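Local coordinates for protein streptokinase domain B (Streptococcus dysgalactiae subsp. equisimilis, PDB 1QQR) that forms part of streptokinase, a bacterial protein that activates plasminogen without proteolysis and so promotes the dissolution of fibrin clots, at residues K96-A101 / N116-S121; A5-V10 / L35-I40. One frame throughout, in Å; residues are numbered along the deposited sequence.

Both contacts reach the same mixed sheet, and their centres lie about 7 Å apart. Contact 2 pairs strands 8-18 and 33-38 by antiparallel backbone bonding that ends in a beta bulge, with some apolar packing. Contact 1 sets a loop against strand 111-128 and rests on side chains: an Arg98-Asp118 salt bridge, the packing of Asn116 and one bridging water. Each is partly buried. Contact 1 has no exposed residue among those that touch, whereas Thr37 of contact 2 is exposed. Strands 8-18 and 111-128 are neighbours, so the two contacts meet directly. Asp118 N lies 2.9 Å from Asp9 O, and Arg98 O lies 2.6 Å from Ala5 N. Both are probable hydrogen bonds.

Contact 1: K96-A101 / N116-S121; sequences KNREQA and NTDLIS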
loop_
_atom_site.group_PDB
_atom_site.type_symbol
_atom_site.label_atom_id
_atom_site.label_comp_id
_atom_site.label_asym_id
_atom_site.label_seq_id
_atom_site.Cartn_x
_atom_site.Cartn_y
_atom_site.Cartn_z
ATOM N N LYS A 96 -1.990 -3.721 -12.905
ATOM C CA LYS A 96 -3.108 -4.368 -13.583
ATOM C C LYS A 96 -3.748 -3.528 -14.703
ATOM O O LYS A 96 -3.938 -2.317 -14.561
ATOM C CB LYS A 96 -4.137 -4.720 -12.509
ATOM C CG LYS A 96 -5.346 -5.487 -12.928
ATOM C CD LYS A 96 -6.217 -5.691 -11.692
ATOM C CE LYS A 96 -7.581 -6.297 -12.007
ATOM N NZ LYS A 96 -7.572 -7.799 -12.039
ATOM N N ASN A 97 -4.064 -4.187 -15.819
ATOM C CA ASN A 97 -4.689 -3.540 -16.977
ATOM C C ASN A 97 -6.113 -3.167 -16.614
ATOM O O ASN A 97 -6.796 -3.891 -15.883
ATOM C CB ASN A 97 -4.721 -4.493 -18.181
ATOM C CG ASN A 97 -4.874 -3.766 -19.507
ATOM O OD1 ASN A 97 -4.979 -2.536 -19.564
ATOM N ND2 ASN A 97 -4.877 -4.530 -20.588
ATOM N N ARG A 98 -6.571 -2.035 -17.121
ATOM C CA ARG A 98 -7.919 -1.616 -16.807
ATOM C C ARG A 98 -8.477 -0.572 -17.753
ATOM O O ARG A 98 -7.758 0.116 -18.498
ATOM C CB ARG A 98 -7.983 -1.064 -15.368
ATOM C CG ARG A 98 -7.358 0.335 -15.231
ATOM C CD ARG A 98 -6.966 0.662 -13.795
ATOM N NE ARG A 98 -5.836 -0.139 -13.317
ATOM C CZ ARG A 98 -5.402 -0.158 -12.054
ATOM N NH1 ARG A 98 -6.010 0.571 -11.124
ATOM N NH2 ARG A 98 -4.325 -0.872 -11.725
ATOM N N GLU A 99 -9.793 -0.455 -17.665
ATOM C CA GLU A 99 -10.577 0.496 -18.426
ATOM C C GLU A 99 -10.265 1.874 -17.844
ATOM O O GLU A 99 -10.110 2.009 -16.637
ATOM C CB GLU A 99 -12.050 0.156 -18.237
ATOM C CG GLU A 99 -12.914 0.550 -19.394
ATOM C CD GLU A 99 -12.559 -0.196 -20.654
ATOM O OE1 GLU A 99 -12.703 -1.435 -20.665
ATOM O OE2 GLU A 99 -12.138 0.463 -21.625
ATOM N N GLN A 100 -10.159 2.888 -18.695
ATOM C CA GLN A 100 -9.858 4.252 -18.251
ATOM C C GLN A 100 -11.000 4.782 -17.388
ATOM O O GLN A 100 -12.157 4.705 -17.773
ATOM C CB GLN A 100 -9.663 5.168 -19.458
ATOM C CG GLN A 100 -9.620 6.642 -19.130
ATOM C CD GLN A 100 -8.329 7.051 -18.465
ATOM O OE1 GLN A 100 -7.247 6.721 -18.945
ATOM N NE2 GLN A 100 -8.430 7.793 -17.366
ATOM N N ALA A 101 -10.664 5.333 -16.226
ATOM C CA ALA A 101 -11.675 5.860 -15.308
ATOM C C ALA A 101 -12.327 7.163 -15.775
ATOM O O ALA A 101 -11.683 8.013 -16.417
ATOM C CB ALA A 101 -11.052 6.098 -13.930
ATOM N N ASN A 116 -6.812 7.030 -12.926
ATOM C CA ASN A 116 -7.040 5.722 -12.341
ATOM C C ASN A 116 -6.063 5.653 -11.173
ATOM O O ASN A 116 -5.018 6.319 -11.185
ATOM C CB ASN A 116 -6.727 4.630 -13.363
ATOM C CG ASN A 116 -7.875 4.385 -14.328
ATOM O OD1 ASN A 116 -8.725 3.520 -14.095
ATOM N ND2 ASN A 116 -7.916 5.160 -15.404
ATOM N N THR A 117 -6.392 4.869 -10.161
ATOM C CA THR A 117 -5.504 4.772 -9.012
ATOM C C THR A 117 -5.454 3.352 -8.498
ATOM O O THR A 117 -6.414 2.602 -8.645
ATOM C CB THR A 117 -5.992 5.651 -7.805
ATOM O OG1 THR A 117 -7.311 5.242 -7.443
ATOM C CG2 THR A 117 -6.044 7.130 -8.149
ATOM N N ASP A 118 -4.311 3.010 -7.908
ATOM C CA ASP A 118 -4.097 1.725 -7.248
ATOM C C ASP A 118 -3.800 2.137 -5.806
ATOM O O ASP A 118 -3.032 3.070 -5.561
ATOM C CB ASP A 118 -2.858 0.995 -7.770
ATOM C CG ASP A 118 -3.187 -0.087 -8.782
ATOM O OD1 ASP A 118 -4.380 -0.458 -8.923
ATOM O OD2 ASP A 118 -2.230 -0.583 -9.429
ATOM N N LEU A 119 -4.427 1.476 -4.852
ATOM C CA LEU A 119 -4.133 1.780 -3.468
ATOM C C LEU A 119 -3.484 0.531 -2.933
ATOM O O LEU A 119 -4.143 -0.514 -2.827
ATOM C CB LEU A 119 -5.392 2.075 -2.636
ATOM C CG LEU A 119 -5.092 2.147 -1.126
ATOM C CD1 LEU A 119 -4.076 3.244 -0.848
ATOM C CD2 LEU A 119 -6.359 2.410 -0.327
ATOM N N ILE A 120 -2.190 0.627 -2.643
ATOM C CA ILE A 120 -1.478 -0.496 -2.068
ATOM C C ILE A 120 -1.496 -0.323 -0.544
ATOM O O ILE A 120 -1.015 0.678 -0.008
ATOM C CB ILE A 120 -0.015 -0.535 -2.512
ATOM C CG1 ILE A 120 0.072 -0.731 -4.028
ATOM C CG2 ILE A 120 0.721 -1.652 -1.747
ATOM C CD1 ILE A 120 1.509 -0.764 -4.551
ATOM N N SER A 121 -2.034 -1.304 0.162
ATOM C CA SER A 121 -2.073 -1.195 1.607
ATOM C C SER A 121 -1.380 -2.373 2.270
ATOM O O SER A 121 -1.654 -3.545 1.982
ATOM C CB SER A 121 -3.521 -1.033 2.101
ATOM O OG SER A 121 -4.285 -2.163 1.813
HETATM O O HOH W 1 -5.895 7.397 -15.783
#
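Arg98 reaches from the loop 96-101 to Asn116 and Asp118 on strand 111-128, a strand of the mixed sheet in this beta-grasp fold. From CB the chain turns with CG between the backbone N and carbonyl carbon (chi1 75°). CD then passes Asn116, 4.0 Å from its CB, the two side chains running in opposite directions. A bend at chi3 (69°) folds the guanidinium back toward its own loop. There Arg98 NE and NH2 both donate to Lys96 O, at 3.1 and 3.2 Å. That oxygen lies in the guanidinium plane, which helps to fix the rotation of the group.

The outer nitrogens form a salt bridge with Asp118. Arg98 NH2 lies 2.8 Å from Asp118 OD1 and NH1 2.9 Å from the same atom, although the place of OD1 is less certain. The bond from NH2 to OD2 is weak. The carboxylate is tilted 52° from the guanidinium. Asp77 is a second acidic partner of NH1, and Tyr93 OH bonds Asp118 OD2. Farther along the loop, Gln100 OE1 bonds Lys6 N. Gln100 NE2 and Asn116 N each donate to one water, both at 3.0 Å.

Contact 2: A5-V10 / L35-I40; sequences AKSVDV and LKTLAI
Val8 and Leu38 form a hydrogen-bonded antiparallel pair, with Val8 N 2.9 Å from Leu38 O and Leu38 N 3.0 Å from Val8 O. Two residues on, Val10 N donates to Lys36 O at 2.7 Å, almost straight. Leu35 N donates to Val10 O at 2.7 Å, while the bond from Lys36 N to that oxygen is weak. Between these pairs, Asp9 faces Thr37 in a non-hydrogen-bonded pair. Their side chains lie side by side and point the same way. Thr37 OG1 sits beside its backbone N (chi1 -54°) and donates to Asp9 OD1 at 3.0 Å. The hydroxyl comes to the anti side of Asp9 OD1, 28° out of the carboxylate plane.

On the face that carries Val8, Val10 and Leu38, Val10 CG2 approaches Leu38 CD1 at 4.1 Å, and both side chains also touch Ile44. Beyond the paired residues, Ile40 CD1 packs against Ala5 CB at 3.8 Å and against Val8 CG2.

Further out, the backbone of Asp9 bonds to Asn116 and Asp118 of strand 111-128, which holds strand 8-18 from its other edge. Leu35 packs on Leu49 and Gln52 of helix 46-60. Leu35 and Lys36 together facing Val10 make a classic beta bulge.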
loop_
_atom_site.group_PDB
_atom_site.type_symbol
_atom_site.label_atom_id
_atom_site.label_comp_id
_atom_site.label_asym_id
_atom_site.label_seq_id
_atom_site.Cartn_x
_atom_site.Cartn_y
_atom_site.Cartn_z
ATOM N N ALA A 5 -6.686 2.315 -19.418
ATOM C CA ALA A 5 -6.268 3.443 -18.599
ATOM C C ALA A 5 -4.930 3.941 -19.146
ATOM O O ALA A 5 -4.094 3.153 -19.567
ATOM C CB ALA A 5 -6.123 3.004 -17.157
ATOM N N LYS A 6 -4.727 5.246 -19.133
ATOM C CA LYS A 6 -3.503 5.822 -19.656
ATOM C C LYS A 6 -2.433 5.983 -18.577
ATOM O O LYS A 6 -1.254 6.219 -18.872
ATOM C CB LYS A 6 -3.836 7.187 -20.268
ATOM C CG LYS A 6 -4.997 7.106 -21.273
ATOM C CD LYS A 6 -5.653 8.452 -21.545
ATOM C CE LYS A 6 -6.942 8.260 -22.342
ATOM N NZ LYS A 6 -7.719 9.527 -22.503
ATOM N N SER A 7 -2.848 5.828 -17.326
ATOM C CA SER A 7 -1.946 6.023 -16.213
ATOM C C SER A 7 -2.570 5.456 -14.954
ATOM O O SER A 7 -3.790 5.342 -14.855
ATOM C CB SER A 7 -1.760 7.521 -16.010
ATOM O OG SER A 7 -0.410 7.864 -15.862
ATOM N N VAL A 8 -1.741 5.099 -13.987
ATOM C CA VAL A 8 -2.272 4.631 -12.722
ATOM C C VAL A 8 -1.475 5.278 -11.599
ATOM O O VAL A 8 -0.267 5.061 -11.486
ATOM C CB VAL A 8 -2.222 3.106 -12.613
ATOM C CG1 VAL A 8 -2.600 2.662 -11.207
ATOM C CG2 VAL A 8 -3.202 2.516 -13.584
ATOM N N ASP A 9 -2.128 6.124 -10.807
ATOM C CA ASP A 9 -1.430 6.753 -9.674
ATOM C C ASP A 9 -1.382 5.667 -8.614
ATOM O O ASP A 9 -2.431 5.155 -8.204
ATOM C CB ASP A 9 -2.208 7.931 -9.072
ATOM C CG ASP A 9 -2.214 9.152 -9.957
ATOM O OD1 ASP A 9 -1.266 9.318 -10.745
ATOM O OD2 ASP A 9 -3.166 9.953 -9.837
ATOM N N VAL A 10 -0.182 5.299 -8.186
ATOM C CA VAL A 10 -0.058 4.269 -7.170
ATOM C C VAL A 10 0.080 4.916 -5.800
ATOM O O VAL A 10 1.100 5.546 -5.494
ATOM C CB VAL A 10 1.166 3.354 -7.427
ATOM C CG1 VAL A 10 1.234 2.253 -6.374
ATOM C CG2 VAL A 10 1.080 2.745 -8.804
ATOM N N LEU A 35 2.991 7.114 -4.265
ATOM C CA LEU A 35 4.303 6.556 -4.495
ATOM C C LEU A 35 4.790 7.095 -5.829
ATOM O O LEU A 35 5.842 7.710 -5.924
ATOM C CB LEU A 35 4.194 5.049 -4.572
ATOM C CG LEU A 35 4.962 4.271 -3.525
ATOM C CD1 LEU A 35 4.769 4.930 -2.152
ATOM C CD2 LEU A 35 4.491 2.819 -3.567
ATOM N N LYS A 36 4.002 6.843 -6.866
ATOM C CA LYS A 36 4.336 7.290 -8.205
ATOM C C LYS A 36 3.208 7.012 -9.196
ATOM O O LYS A 36 2.243 6.309 -8.894
ATOM C CB LYS A 36 5.625 6.604 -8.672
ATOM C CG LYS A 36 5.661 5.099 -8.454
ATOM C CD LYS A 36 7.097 4.554 -8.619
ATOM C CE LYS A 36 7.226 3.079 -8.169
ATOM N NZ LYS A 36 8.587 2.461 -8.381
ATOM N N THR A 37 3.340 7.588 -10.378
ATOM C CA THR A 37 2.378 7.398 -11.437
ATOM C C THR A 37 3.062 6.462 -12.408
ATOM O O THR A 37 4.136 6.757 -12.911
ATOM C CB THR A 37 2.063 8.730 -12.098
ATOM O OG1 THR A 37 1.650 9.645 -11.080
ATOM C CG2 THR A 37 0.934 8.578 -13.117
ATOM N N LEU A 38 2.451 5.315 -12.646
ATOM C CA LEU A 38 3.039 4.319 -13.523
ATOM C C LEU A 38 2.098 3.987 -14.652
ATOM O O LEU A 38 0.992 4.511 -14.727
ATOM C CB LEU A 38 3.327 3.037 -12.734
ATOM C CG LEU A 38 4.355 3.188 -11.615
ATOM C CD1 LEU A 38 4.530 1.847 -10.902
ATOM C CD2 LEU A 38 5.674 3.662 -12.210
ATOM N N ALA A 39 2.540 3.096 -15.524
ATOM C CA ALA A 39 1.723 2.676 -16.649
ATOM C C ALA A 39 1.339 1.221 -16.443
ATOM O O ALA A 39 1.995 0.496 -15.688
ATOM C CB ALA A 39 2.514 2.835 -17.960
ATOM N N ILE A 40 0.266 0.806 -17.100
ATOM C CA ILE A 40 -0.198 -0.570 -17.044
ATOM C C ILE A 40 1.018 -1.442 -17.387
ATOM O O ILE A 40 1.745 -1.146 -18.343
ATOM C CB ILE A 40 -1.333 -0.802 -18.093
ATOM C CG1 ILE A 40 -2.705 -0.539 -17.466
ATOM C CG2 ILE A 40 -1.268 -2.213 -18.643
ATOM C CD1 ILE A 40 -2.942 0.905 -17.089
#